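Local coordinates for aminoglycoside N(3)-acetyltransferase, AAC(3)-IVa (Escherichia coli, PDB 6MN3), which probably confers resistance to 2-deoxystreptamine aminoglycosides such as gentamicin and apramycin by transferring an acetyl group from acetyl-CoA to their N3 amine, at residues Trp7-Leu12 / Leu46-Arg51. Sequence-based numbering, arbitrary orientation.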
ATOM      1  N   TRP A   7     -22.992   6.642  -4.005  1.00 35.20           N
ATOM      2  CA  TRP A   7     -22.532   6.188  -5.310  1.00 34.23           C
ATOM      3  C   TRP A   7     -22.911   4.732  -5.556  1.00 27.42           C
ATOM      4  O   TRP A   7     -22.748   3.875  -4.685  1.00 31.49           O
ATOM      5  CB  TRP A   7     -21.019   6.356  -5.426  1.00 17.65           C
ATOM      6  CG  TRP A   7     -20.590   7.780  -5.480  1.00 26.14           C
ATOM      7  CD1 TRP A   7     -20.291   8.587  -4.422  1.00 24.51           C
ATOM      8  CD2 TRP A   7     -20.411   8.579  -6.656  1.00 20.53           C
ATOM      9  NE1 TRP A   7     -19.936   9.835  -4.866  1.00 21.31           N
ATOM     10  CE2 TRP A   7     -20.003   9.858  -6.233  1.00 17.47           C
ATOM     11  CE3 TRP A   7     -20.557   8.337  -8.022  1.00 16.58           C
ATOM     12  CZ2 TRP A   7     -19.737  10.888  -7.127  1.00 18.55           C
ATOM     13  CZ3 TRP A   7     -20.294   9.362  -8.908  1.00 17.45           C
ATOM     14  CH2 TRP A   7     -19.889  10.620  -8.459  1.00 17.15           C
ATOM     15  N   ARG A   8     -23.416   4.459  -6.755  1.00 26.21           N
ATOM     16  CA  ARG A   8     -23.763   3.102  -7.140  1.00 30.51           C
ATOM     17  C   ARG A   8     -22.516   2.332  -7.567  1.00 25.87           C
ATOM     18  O   ARG A   8     -21.500   2.912  -7.960  1.00 24.82           O
ATOM     19  CB  ARG A   8     -24.787   3.110  -8.273  1.00 41.43           C
ATOM     20  CG  ARG A   8     -26.026   3.935  -7.985  1.00 50.82           C
ATOM     21  CD  ARG A   8     -27.015   3.164  -7.138  1.00 55.59           C
ATOM     22  NE  ARG A   8     -28.162   3.983  -6.758  1.00 62.09           N
ATOM     23  CZ  ARG A   8     -29.293   4.056  -7.453  1.00 67.69           C
ATOM     24  NH1 ARG A   8     -29.435   3.354  -8.569  1.00 74.98           N
ATOM     25  NH2 ARG A   8     -30.283   4.828  -7.030  1.00 66.63           N
ATOM     26  N   LYS A   9     -22.611   1.003  -7.488  1.00 26.85           N
ATOM     27  CA  LYS A   9     -21.474   0.152  -7.826  1.00 30.50           C
ATOM     28  C   LYS A   9     -21.031   0.362  -9.271  1.00 36.56           C
ATOM     29  O   LYS A   9     -19.834   0.508  -9.548  1.00 37.21           O
ATOM     30  CB  LYS A   9     -21.828  -1.314  -7.583  1.00 37.84           C
ATOM     31  CG  LYS A   9     -21.486  -1.809  -6.188  1.00 50.87           C
ATOM     32  CD  LYS A   9     -22.673  -2.494  -5.534  1.00 61.56           C
ATOM     33  CE  LYS A   9     -23.191  -3.647  -6.384  1.00 62.46           C
ATOM     34  NZ  LYS A   9     -24.359  -4.324  -5.754  1.00 63.22           N
ATOM     35  N   ALA A  10     -21.985   0.384 -10.207  1.00 31.86           N
ATOM     36  CA  ALA A  10     -21.634   0.578 -11.610  1.00 32.13           C
ATOM     37  C   ALA A  10     -21.010   1.947 -11.854  1.00 29.28           C
ATOM     38  O   ALA A  10     -20.158   2.088 -12.738  1.00 30.57           O
ATOM     39  CB  ALA A  10     -22.868   0.387 -12.491  1.00 22.09           C
ATOM     40  N   GLU A  11     -21.411   2.963 -11.088  1.00 30.61           N
ATOM     41  CA  GLU A  11     -20.778   4.272 -11.222  1.00 22.12           C
ATOM     42  C   GLU A  11     -19.321   4.223 -10.784  1.00 21.37           C
ATOM     43  O   GLU A  11     -18.454   4.828 -11.423  1.00 26.85           O
ATOM     44  CB  GLU A  11     -21.541   5.314 -10.409  1.00 21.44           C
ATOM     45  CG  GLU A  11     -22.961   5.557 -10.873  1.00 28.69           C
ATOM     46  CD  GLU A  11     -23.642   6.646 -10.075  1.00 31.44           C
ATOM     47  OE1 GLU A  11     -24.172   6.344  -8.987  1.00 31.96           O
ATOM     48  OE2 GLU A  11     -23.637   7.808 -10.531  1.00 35.23           O
ATOM     49  N   LEU A  12     -19.036   3.505  -9.695  1.00 23.19           N
ATOM     50  CA  LEU A  12     -17.662   3.405  -9.214  1.00 23.68           C
ATOM     51  C   LEU A  12     -16.772   2.697 -10.230  1.00 22.36           C
ATOM     52  O   LEU A  12     -15.601   3.056 -10.393  1.00 25.04           O
ATOM     53  CB  LEU A  12     -17.631   2.681  -7.869  1.00 25.93           C
ATOM     54  CG  LEU A  12     -18.403   3.340  -6.725  1.00 25.45           C
ATOM     55  CD1 LEU A  12     -18.660   2.350  -5.593  1.00 19.15           C
ATOM     56  CD2 LEU A  12     -17.661   4.563  -6.212  1.00 22.95           C
ATOM     57  N   LEU A  46     -17.537  -1.303  -2.744  1.00 27.01           N
ATOM     58  CA  LEU A  46     -16.298  -0.765  -3.291  1.00 27.85           C
ATOM     59  C   LEU A  46     -15.372  -1.882  -3.753  1.00 34.93           C
ATOM     60  O   LEU A  46     -14.729  -1.769  -4.803  1.00 40.10           O
ATOM     61  CB  LEU A  46     -15.603   0.114  -2.250  1.00 27.97           C
ATOM     62  CG  LEU A  46     -14.234   0.662  -2.654  1.00 26.71           C
ATOM     63  CD1 LEU A  46     -14.354   1.510  -3.913  1.00 22.38           C
ATOM     64  CD2 LEU A  46     -13.626   1.463  -1.519  1.00 27.49           C
ATOM     65  N   ILE A  47     -15.295  -2.970  -2.982  1.00 33.08           N
ATOM     66  CA  ILE A  47     -14.473  -4.107  -3.386  1.00 29.36           C
ATOM     67  C   ILE A  47     -15.025  -4.737  -4.661  1.00 32.05           C
ATOM     68  O   ILE A  47     -14.273  -5.047  -5.591  1.00 32.57           O
ATOM     69  CB  ILE A  47     -14.378  -5.128  -2.239  1.00 26.69           C
ATOM     70  CG1 ILE A  47     -13.561  -4.551  -1.083  1.00 27.86           C
ATOM     71  CG2 ILE A  47     -13.767  -6.428  -2.728  1.00 26.19           C
ATOM     72  CD1 ILE A  47     -13.789  -5.263   0.235  1.00 31.38           C
ATOM     73  N   GLU A  48     -16.345  -4.927  -4.728  1.00 32.15           N
ATOM     74  CA  GLU A  48     -16.949  -5.500  -5.929  1.00 34.03           C
ATOM     75  C   GLU A  48     -16.713  -4.610  -7.141  1.00 31.69           C
ATOM     76  O   GLU A  48     -16.516  -5.107  -8.257  1.00 33.25           O
ATOM     77  CB  GLU A  48     -18.447  -5.724  -5.715  1.00 39.57           C
ATOM     78  CG  GLU A  48     -18.793  -7.033  -5.027  1.00 51.58           C
ATOM     79  CD  GLU A  48     -20.278  -7.160  -4.733  1.00 64.18           C
ATOM     80  OE1 GLU A  48     -21.055  -6.298  -5.200  1.00 64.21           O
ATOM     81  OE2 GLU A  48     -20.668  -8.118  -4.032  1.00 68.27           O
ATOM     82  N   ALA A  49     -16.730  -3.289  -6.943  1.00 26.41           N
ATOM     83  CA  ALA A  49     -16.436  -2.375  -8.041  1.00 24.15           C
ATOM     84  C   ALA A  49     -14.988  -2.507  -8.492  1.00 29.60           C
ATOM     85  O   ALA A  49     -14.705  -2.529  -9.695  1.00 32.80           O
ATOM     86  CB  ALA A  49     -16.741  -0.937  -7.624  1.00 20.36           C
ATOM     87  N   LEU A  50     -14.057  -2.598  -7.537  1.00 28.00           N
ATOM     88  CA  LEU A  50     -12.652  -2.780  -7.883  1.00 27.06           C
ATOM     89  C   LEU A  50     -12.440  -4.081  -8.644  1.00 31.52           C
ATOM     90  O   LEU A  50     -11.713  -4.113  -9.645  1.00 35.65           O
ATOM     91  CB  LEU A  50     -11.792  -2.759  -6.621  1.00 27.64           C
ATOM     92  CG  LEU A  50     -11.629  -1.408  -5.924  1.00 26.01           C
ATOM     93  CD1 LEU A  50     -10.999  -1.590  -4.556  1.00 32.17           C
ATOM     94  CD2 LEU A  50     -10.798  -0.468  -6.776  1.00 18.56           C
ATOM     95  N   ARG A  51     -13.071  -5.163  -8.189  1.00 32.22           N
ATOM     96  CA  ARG A  51     -12.896  -6.448  -8.851  1.00 34.18           C
ATOM     97  C   ARG A  51     -13.554  -6.459 -10.225  1.00 31.24           C
ATOM     98  O   ARG A  51     -13.036  -7.079 -11.160  1.00 34.05           O
ATOM     99  CB  ARG A  51     -13.450  -7.568  -7.973  1.00 37.10           C
ATOM    100  CG  ARG A  51     -12.776  -7.660  -6.613  1.00 39.45           C
ATOM    101  CD  ARG A  51     -12.792  -9.078  -6.080  1.00 47.30           C
ATOM    102  NE  ARG A  51     -11.958  -9.972  -6.879  1.00 52.34           N
ATOM    103  CZ  ARG A  51     -11.937 -11.293  -6.735  1.00 54.98           C
ATOM    104  NH1 ARG A  51     -12.708 -11.871  -5.822  1.00 52.43           N
ATOM    105  NH2 ARG A  51     -11.151 -12.037  -7.501  1.00 58.56           N
TER
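Leu12 and Ala49 meet side chain to side chain where the first turn of helix 9-19 packs on helix 42-54, a helix-helix contact at the edge of the antibiotic N-acetyltransferase fold and away from its zinc site. The approach is close: CB of Leu12 lies 3.7 Å from CB of Ala49, and the CA atoms of Lys9 and Ala49 are 5.6 Å apart. With just a methyl group on the Ala49 side, the backbone of the first helix can draw near, and the same CB sits 3.9 Å from the carbonyl O of Lys9. In Leu12, CG stands beside the backbone N and opposite the carbonyl carbon (chi1 -61°), and CB is the atom that faces Ala49. The Leu12 side chain also touches Leu39, a loop residue that Leu46 contacts too. Leu50 packs on Leu60 and Met62 of strand 59-63 and also reaches Leu16 of helix 9-19.

Beside this apolar pair, nearer solvent, Lys9 and Glu48 run at a slant to one another. The lysine chain bends at chi2 and again at chi3, while Glu48 is extended beyond CG. Glu48 OE1 lies against the Lys9 CE methylene at 3.6 Å, nearer than the ammonium. Their ion pair is accordingly loose, 3.9 Å from Lys9 NZ to Glu48 OE1; the ammonium is held chiefly by a salt bridge to Asp41, with Glu48 a distant second partner.

Arg8 is the N-cap of the first helix, and its backbone N donates to Glu11 three residues later. That bond is fairly straight at 164° and 3.0 Å long from Arg8 N to Glu11 OE1. The oxygen is approached from its anti side, 27° out of the carboxylate plane, and is also hydrogen-bonded to Tyr5 OH.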